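Local coordinates for 3-oxoacyl-[acyl-carrier-protein] synthase, mitochondrial (Arabidopsis thaliana, PDB 2IX4), which catalyses the condensation steps of mitochondrial fatty acid synthesis, adding two carbons from malonyl-ACP to a growing acyl chain, at residues A[366-369]-A[370-373]; A[372-375]-A[376-380]; A[9-13]-A[14-18]. All coordinates share one frame; numbering follows the deposited sequence.

Contacts 1 and 2 follow one another along helix 364-378 and share Ser372 and Ile373; contact 2 runs past the helix end. Contact 3 is the hairpin of strands 3-12 and 15-16, which leads into helix 18-26. Contact 1 is wholly buried and combines apolar packing with a glutamate bound to potassium. Contact 2 runs from buried helix to a more exposed end, where two histidine rings pack and a glycine ends the helix. Contact 3 is mostly buried and is held by backbone bonds, with glycines at its sharp backbone angles. Met10 of contact 3 packs on contact 1. Val18 of the same hairpin touches Leu374 of contact 2, so the hairpin borders both parts of the helix.

Contact 1 of 3, residues A[366-369]-A[370-373]; sequences AVEA and IFSI. With K (potassium ion), chain D.
Glu368 and Ser372 meet one turn apart on a buried part of helix 364-378. Ser372 OG donates to Glu368 O at 2.9 Å, and Ser372 N donates to the same oxygen at 3.0 Å. The two donors approach from opposite faces of the carbonyl plane. With chi1 at -59°, OG sits beside its own backbone N, which brings it back to that carbonyl. The Glu368 side chain serves a different site. Its OE1 binds the potassium ion at 2.7 Å, together with Asn318, Ala319, Ser414 and Asn415. OE2 forms a salt bridge with Lys354, so both carboxylate oxygens are held. Glu368 lies close to His320 and His359, the predicted active-site histidines.

Val367 and Phe371 lie side by side and point the same way. Val367 CG1 touches Phe371 CE1 at 3.6 Å. Val367 O lies over one face of the Phe371 ring, 3.5 Å above its plane and offset toward the rim. An alanine in place of Phe371 is likely to open a gap beside Val367 and strip that carbonyl of its aromatic cover. Phe371 also packs on Thr21, Trp22 and Leu25 of helix 18-26. Met10 of strand 3-12 meets Val367, Ile370 and Phe371, while Ala369 and Ile373 rest on strand 422-429.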
loop_
_atom_site.group_PDB
_atom_site.type_symbol
_atom_site.label_atom_id
_atom_site.label_comp_id
_atom_site.label_asym_id
_atom_site.label_seq_id
_atom_site.Cartn_x
_atom_site.Cartn_y
_atom_site.Cartn_z
ATOM N N ALA A 366 -7.802 -8.332 -8.325
ATOM C CA ALA A 366 -7.088 -9.602 -8.429
ATOM C C ALA A 366 -8.018 -10.732 -8.840
ATOM O O ALA A 366 -7.681 -11.542 -9.706
ATOM C CB ALA A 366 -6.407 -9.933 -7.120
ATOM N N VAL A 367 -9.180 -10.788 -8.196
ATOM C CA VAL A 367 -10.211 -11.771 -8.517
ATOM C C VAL A 367 -10.669 -11.615 -9.977
ATOM O O VAL A 367 -10.806 -12.595 -10.710
ATOM C CB VAL A 367 -11.394 -11.653 -7.515
ATOM C CG1 VAL A 367 -12.676 -12.255 -8.073
ATOM C CG2 VAL A 367 -11.019 -12.304 -6.176
ATOM N N GLU A 368 -10.868 -10.372 -10.400
ATOM C CA GLU A 368 -11.371 -10.098 -11.738
ATOM C C GLU A 368 -10.304 -10.268 -12.827
ATOM O O GLU A 368 -10.634 -10.532 -13.986
ATOM C CB GLU A 368 -12.042 -8.727 -11.767
ATOM C CG GLU A 368 -13.341 -8.720 -10.961
ATOM C CD GLU A 368 -13.784 -7.345 -10.495
ATOM O OE1 GLU A 368 -13.320 -6.318 -11.050
ATOM O OE2 GLU A 368 -14.622 -7.293 -9.569
ATOM N N ALA A 369 -9.031 -10.148 -12.447
ATOM C CA ALA A 369 -7.930 -10.497 -13.342
ATOM C C ALA A 369 -7.915 -12.005 -13.579
ATOM O O ALA A 369 -7.673 -12.462 -14.693
ATOM C CB ALA A 369 -6.595 -10.023 -12.773
ATOM N N ILE A 370 -8.182 -12.770 -12.523
ATOM C CA ILE A 370 -8.312 -14.223 -12.625
ATOM C C ILE A 370 -9.464 -14.606 -13.561
ATOM O O ILE A 370 -9.307 -15.485 -14.411
ATOM C CB ILE A 370 -8.452 -14.881 -11.225
ATOM C CG1 ILE A 370 -7.135 -14.728 -10.450
ATOM C CG2 ILE A 370 -8.845 -16.358 -11.339
ATOM C CD1 ILE A 370 -7.205 -15.074 -8.960
ATOM N N PHE A 371 -10.604 -13.925 -13.422
ATOM C CA PHE A 371 -11.744 -14.138 -14.317
ATOM C C PHE A 371 -11.368 -13.872 -15.777
ATOM O O PHE A 371 -11.778 -14.615 -16.672
ATOM C CB PHE A 371 -12.950 -13.270 -13.921
ATOM C CG PHE A 371 -13.597 -13.655 -12.610
ATOM C CD1 PHE A 371 -14.415 -12.746 -11.941
ATOM C CD2 PHE A 371 -13.397 -14.916 -12.045
ATOM C CE1 PHE A 371 -15.021 -13.081 -10.729
ATOM C CE2 PHE A 371 -13.996 -15.257 -10.836
ATOM C CZ PHE A 371 -14.809 -14.337 -10.175
ATOM N N SER A 372 -10.587 -12.816 -16.001
ATOM C CA SER A 372 -10.106 -12.449 -17.336
ATOM C C SER A 372 -9.136 -13.488 -17.913
ATOM O O SER A 372 -9.217 -13.828 -19.095
ATOM C CB SER A 372 -9.456 -11.064 -17.306
ATOM O OG SER A 372 -10.380 -10.087 -16.850
ATOM N N ILE A 373 -8.231 -13.986 -17.073
ATOM C CA ILE A 373 -7.302 -15.060 -17.456
ATOM C C ILE A 373 -8.073 -16.339 -17.783
ATOM O O ILE A 373 -7.742 -17.043 -18.743
ATOM C CB ILE A 373 -6.256 -15.334 -16.337
ATOM C CG1 ILE A 373 -5.348 -14.115 -16.137
ATOM C CG2 ILE A 373 -5.407 -16.572 -16.658
ATOM C CD1 ILE A 373 -4.736 -14.011 -14.739
HETATM K K K D . -12.522 -5.537 -13.531
#

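Contact 2 of 3, residues A[372-375]-A[376-380]; sequences SILA and IHHGV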
loop_
_atom_site.group_PDB
_atom_site.type_symbol
_atom_site.label_atom_id
_atom_site.label_comp_id
_atom_site.label_asym_id
_atom_site.label_seq_id
_atom_site.Cartn_x
_atom_site.Cartn_y
_atom_site.Cartn_z
ATOM N N SER A 372 -10.587 -12.816 -16.001
ATOM C CA SER A 372 -10.106 -12.449 -17.336
ATOM C C SER A 372 -9.136 -13.488 -17.913
ATOM O O SER A 372 -9.217 -13.828 -19.095
ATOM C CB SER A 372 -9.456 -11.064 -17.306
ATOM O OG SER A 372 -10.380 -10.087 -16.850
ATOM N N ILE A 373 -8.231 -13.986 -17.073
ATOM C CA ILE A 373 -7.302 -15.060 -17.456
ATOM C C ILE A 373 -8.073 -16.339 -17.783
ATOM O O ILE A 373 -7.742 -17.043 -18.743
ATOM C CB ILE A 373 -6.256 -15.334 -16.337
ATOM C CG1 ILE A 373 -5.348 -14.115 -16.137
ATOM C CG2 ILE A 373 -5.407 -16.572 -16.658
ATOM C CD1 ILE A 373 -4.736 -14.011 -14.739
ATOM N N LEU A 374 -9.099 -16.631 -16.985
ATOM C CA LEU A 374 -9.932 -17.823 -17.192
ATOM C C LEU A 374 -10.802 -17.727 -18.447
ATOM O O LEU A 374 -11.081 -18.739 -19.088
ATOM C CB LEU A 374 -10.790 -18.118 -15.956
ATOM C CG LEU A 374 -10.055 -18.696 -14.739
ATOM C CD1 LEU A 374 -10.953 -18.691 -13.505
ATOM C CD2 LEU A 374 -9.527 -20.100 -15.023
ATOM N N ALA A 375 -11.224 -16.508 -18.782
ATOM C CA ALA A 375 -11.951 -16.247 -20.025
ATOM C C ALA A 375 -11.112 -16.648 -21.238
ATOM O O ALA A 375 -11.610 -17.303 -22.159
ATOM C CB ALA A 375 -12.358 -14.777 -20.111
ATOM N N ILE A 376 -9.841 -16.247 -21.226
ATOM C CA ILE A 376 -8.874 -16.654 -22.244
ATOM C C ILE A 376 -8.687 -18.174 -22.230
ATOM O O ILE A 376 -8.769 -18.823 -23.271
ATOM C CB ILE A 376 -7.506 -15.943 -22.045
ATOM C CG1 ILE A 376 -7.648 -14.432 -22.281
ATOM C CG2 ILE A 376 -6.443 -16.536 -22.971
ATOM C CD1 ILE A 376 -6.472 -13.609 -21.793
ATOM N N HIS A 377 -8.462 -18.728 -21.043
ATOM C CA HIS A 377 -8.154 -20.151 -20.886
ATOM C C HIS A 377 -9.286 -21.087 -21.319
ATOM O O HIS A 377 -9.034 -22.125 -21.934
ATOM C CB HIS A 377 -7.732 -20.444 -19.440
ATOM C CG HIS A 377 -7.233 -21.838 -19.224
ATOM N ND1 HIS A 377 -6.103 -22.330 -19.844
ATOM C CD2 HIS A 377 -7.705 -22.845 -18.451
ATOM C CE1 HIS A 377 -5.906 -23.581 -19.467
ATOM N NE2 HIS A 377 -6.864 -23.917 -18.620
ATOM N N HIS A 378 -10.525 -20.712 -21.001
ATOM C CA HIS A 378 -11.696 -21.562 -21.258
ATOM C C HIS A 378 -12.507 -21.171 -22.498
ATOM O O HIS A 378 -13.312 -21.965 -22.990
ATOM C CB HIS A 378 -12.621 -21.586 -20.038
ATOM C CG HIS A 378 -12.025 -22.252 -18.839
ATOM N ND1 HIS A 378 -11.717 -23.595 -18.810
ATOM C CD2 HIS A 378 -11.691 -21.762 -17.622
ATOM C CE1 HIS A 378 -11.213 -23.903 -17.628
ATOM N NE2 HIS A 378 -11.187 -22.809 -16.889
ATOM N N GLY A 379 -12.298 -19.953 -22.993
ATOM C CA GLY A 379 -13.083 -19.438 -24.112
ATOM C C GLY A 379 -14.536 -19.215 -23.730
ATOM O O GLY A 379 -15.441 -19.544 -24.492
ATOM N N VAL A 380 -14.748 -18.681 -22.529
ATOM C CA VAL A 380 -16.079 -18.360 -22.012
ATOM C C VAL A 380 -15.999 -16.998 -21.338
ATOM O O VAL A 380 -15.146 -16.776 -20.480
ATOM C CB VAL A 380 -16.586 -19.399 -20.965
ATOM C CG1 VAL A 380 -18.055 -19.149 -20.625
ATOM C CG2 VAL A 380 -16.412 -20.822 -21.461
#
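Leu374 and His378 lie side by side, one helical turn apart. Leu374 CD2 touches the imidazole at His378 NE2, 3.7 Å away. In both residues CG is anti to the carbonyl carbon, with chi1 at -74° in Leu374 and -66° in His378. This brings the His378 ring back along the helix toward Leu374, and His378 CD2 comes to 3.4 Å from Leu374 O. His377 takes the other course. Its CG is anti to the backbone N, chi1 -173°, and the ring leads away from the preceding turn. His377 CD2 nevertheless lies over one face of the His378 ring, 3.7 Å above its plane and toward the rim. Trp22 meets the His378 ring at a small interplanar angle, and Tyr271 meets the His377 ring edge-to-face.

This is the C-terminal end of helix 364-378. The last regular turn is closed by His378 N donating to Leu374 O at 2.8 Å. Gly379 then leaves the helix with positive phi, a backbone setting that favours glycine. Gly379 N and Val380 N both make weak bonds to Ala375 O, at 2.9 Å and 3.4 Å. Val380 begins the short strand 380-381, and its O receives a CA-H...O contact from Ala375 CA at 3.3 Å. Ile376 CG1 folds back over Ser372 O at 3.6 Å. Farther along, the Ile376 side chain reaches Ala412, Val409 and Ser430.

Contact 3 of 3, residues A[9-13]-A[14-18]; sequences GMVTP and LGRGV
Thr12 and Gly15 form the antiparallel hydrogen-bonded pair that closes this tight beta hairpin. Thr12 N donates to Gly15 O at 2.9 Å, a nearly straight bond with 169° at the hydrogen. Gly15 N returns the bond to Thr12 O across a type I turn whose corners are Pro13 and Leu14. The Thr12 side chain takes part in the turn as well. Its OG1 lies between the backbone N and the carbonyl carbon, chi1 70°, and accepts from Leu14 N at 3.1 Å. The same hydroxyl is hydrogen-bonded to Thr21 of the following helix.

Met10 is buried and turns toward helix 364-378. It crosses Val18 at about a right angle, with Met10 SD 3.9 Å from Val18 CG2. Val11 and Arg16 form a non-hydrogen-bonded pair. Val11 is also buried, against Val65, Phe74 and Tyr91. Its CG2 meets the base of the Arg16 side chain, nearest at Arg16 CB, 4.0 Å away. The solvent side lies farther out on Arg16, which is partly exposed. Its bent chain leads away from Val11 to bond through NE to Glu73 O.

Gly17 N donates to Met10 O at 2.8 Å, and Gly17 is the N-cap of helix 18-26. At the backbone angles of Gly15 and Gly17, a side chain would jam against the preceding carbonyl oxygen. Backbone bonds hold the hairpin, and these glycines allow the backbone angles it needs; the Thr12 hydroxyl ties the turn to helix 18-26.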
loop_
_atom_site.group_PDB
_atom_site.type_symbol
_atom_site.label_atom_id
_atom_site.label_comp_id
_atom_site.label_asym_id
_atom_site.label_seq_id
_atom_site.Cartn_x
_atom_site.Cartn_y
_atom_site.Cartn_z
ATOM N N GLY A 9 -5.278 -18.834 -7.855
ATOM C CA GLY A 9 -5.821 -19.179 -6.543
ATOM C C GLY A 9 -6.782 -18.118 -6.057
ATOM O O GLY A 9 -6.528 -16.927 -6.223
ATOM N N MET A 10 -7.893 -18.546 -5.463
ATOM C CA MET A 10 -8.885 -17.591 -4.961
ATOM C C MET A 10 -9.816 -18.168 -3.901
ATOM O O MET A 10 -10.038 -19.381 -3.831
ATOM C CB MET A 10 -9.700 -16.986 -6.118
ATOM C CG MET A 10 -10.708 -17.938 -6.773
ATOM S SD MET A 10 -11.102 -17.561 -8.493
ATOM C CE MET A 10 -11.336 -15.788 -8.435
ATOM N N VAL A 11 -10.337 -17.271 -3.071
ATOM C CA VAL A 11 -11.413 -17.577 -2.133
ATOM C C VAL A 11 -12.402 -16.416 -2.205
ATOM O O VAL A 11 -12.045 -15.267 -1.937
ATOM C CB VAL A 11 -10.884 -17.867 -0.685
ATOM C CG1 VAL A 11 -9.939 -16.776 -0.186
ATOM C CG2 VAL A 11 -12.029 -18.093 0.293
ATOM N N THR A 12 -13.630 -16.719 -2.621
ATOM C CA THR A 12 -14.625 -15.685 -2.943
ATOM C C THR A 12 -15.987 -16.027 -2.330
ATOM O O THR A 12 -16.160 -17.127 -1.794
ATOM C CB THR A 12 -14.799 -15.518 -4.482
ATOM O OG1 THR A 12 -15.448 -16.676 -5.026
ATOM C CG2 THR A 12 -13.461 -15.299 -5.183
ATOM N N PRO A 13 -16.960 -15.092 -2.406
ATOM C CA PRO A 13 -18.338 -15.409 -2.017
ATOM C C PRO A 13 -19.017 -16.496 -2.864
ATOM O O PRO A 13 -20.114 -16.941 -2.518
ATOM C CB PRO A 13 -19.063 -14.068 -2.184
ATOM C CG PRO A 13 -17.975 -13.044 -2.080
ATOM C CD PRO A 13 -16.836 -13.675 -2.799
ATOM N N LEU A 14 -18.376 -16.909 -3.956
ATOM C CA LEU A 14 -18.851 -18.032 -4.764
ATOM C C LEU A 14 -18.117 -19.326 -4.419
ATOM O O LEU A 14 -18.289 -20.344 -5.096
ATOM C CB LEU A 14 -18.714 -17.731 -6.261
ATOM C CG LEU A 14 -19.438 -16.499 -6.822
ATOM C CD1 LEU A 14 -19.076 -16.296 -8.286
ATOM C CD2 LEU A 14 -20.951 -16.611 -6.647
ATOM N N GLY A 15 -17.292 -19.279 -3.374
ATOM C CA GLY A 15 -16.617 -20.474 -2.873
ATOM C C GLY A 15 -15.115 -20.344 -2.718
ATOM O O GLY A 15 -14.499 -19.400 -3.219
ATOM N N ARG A 16 -14.530 -21.299 -2.004
ATOM C CA ARG A 16 -13.087 -21.382 -1.873
ATOM C C ARG A 16 -12.550 -22.239 -3.010
ATOM O O ARG A 16 -13.005 -23.367 -3.212
ATOM C CB ARG A 16 -12.709 -21.965 -0.505
ATOM C CG ARG A 16 -11.208 -22.096 -0.240
ATOM C CD ARG A 16 -10.709 -23.498 -0.543
ATOM N NE ARG A 16 -11.461 -24.496 0.212
ATOM C CZ ARG A 16 -11.442 -25.803 -0.028
ATOM N NH1 ARG A 16 -10.699 -26.300 -1.010
ATOM N NH2 ARG A 16 -12.169 -26.615 0.723
ATOM N N GLY A 17 -11.590 -21.695 -3.755
ATOM C CA GLY A 17 -10.995 -22.405 -4.886
ATOM C C GLY A 17 -11.433 -21.849 -6.228
ATOM O O GLY A 17 -12.563 -21.370 -6.372
ATOM N N VAL A 18 -10.531 -21.915 -7.207
ATOM C CA VAL A 18 -10.797 -21.445 -8.572
ATOM C C VAL A 18 -11.930 -22.241 -9.234
ATOM O O VAL A 18 -12.857 -21.653 -9.792
ATOM C CB VAL A 18 -9.510 -21.471 -9.456
ATOM C CG1 VAL A 18 -9.834 -21.178 -10.917
ATOM C CG2 VAL A 18 -8.482 -20.469 -8.944
#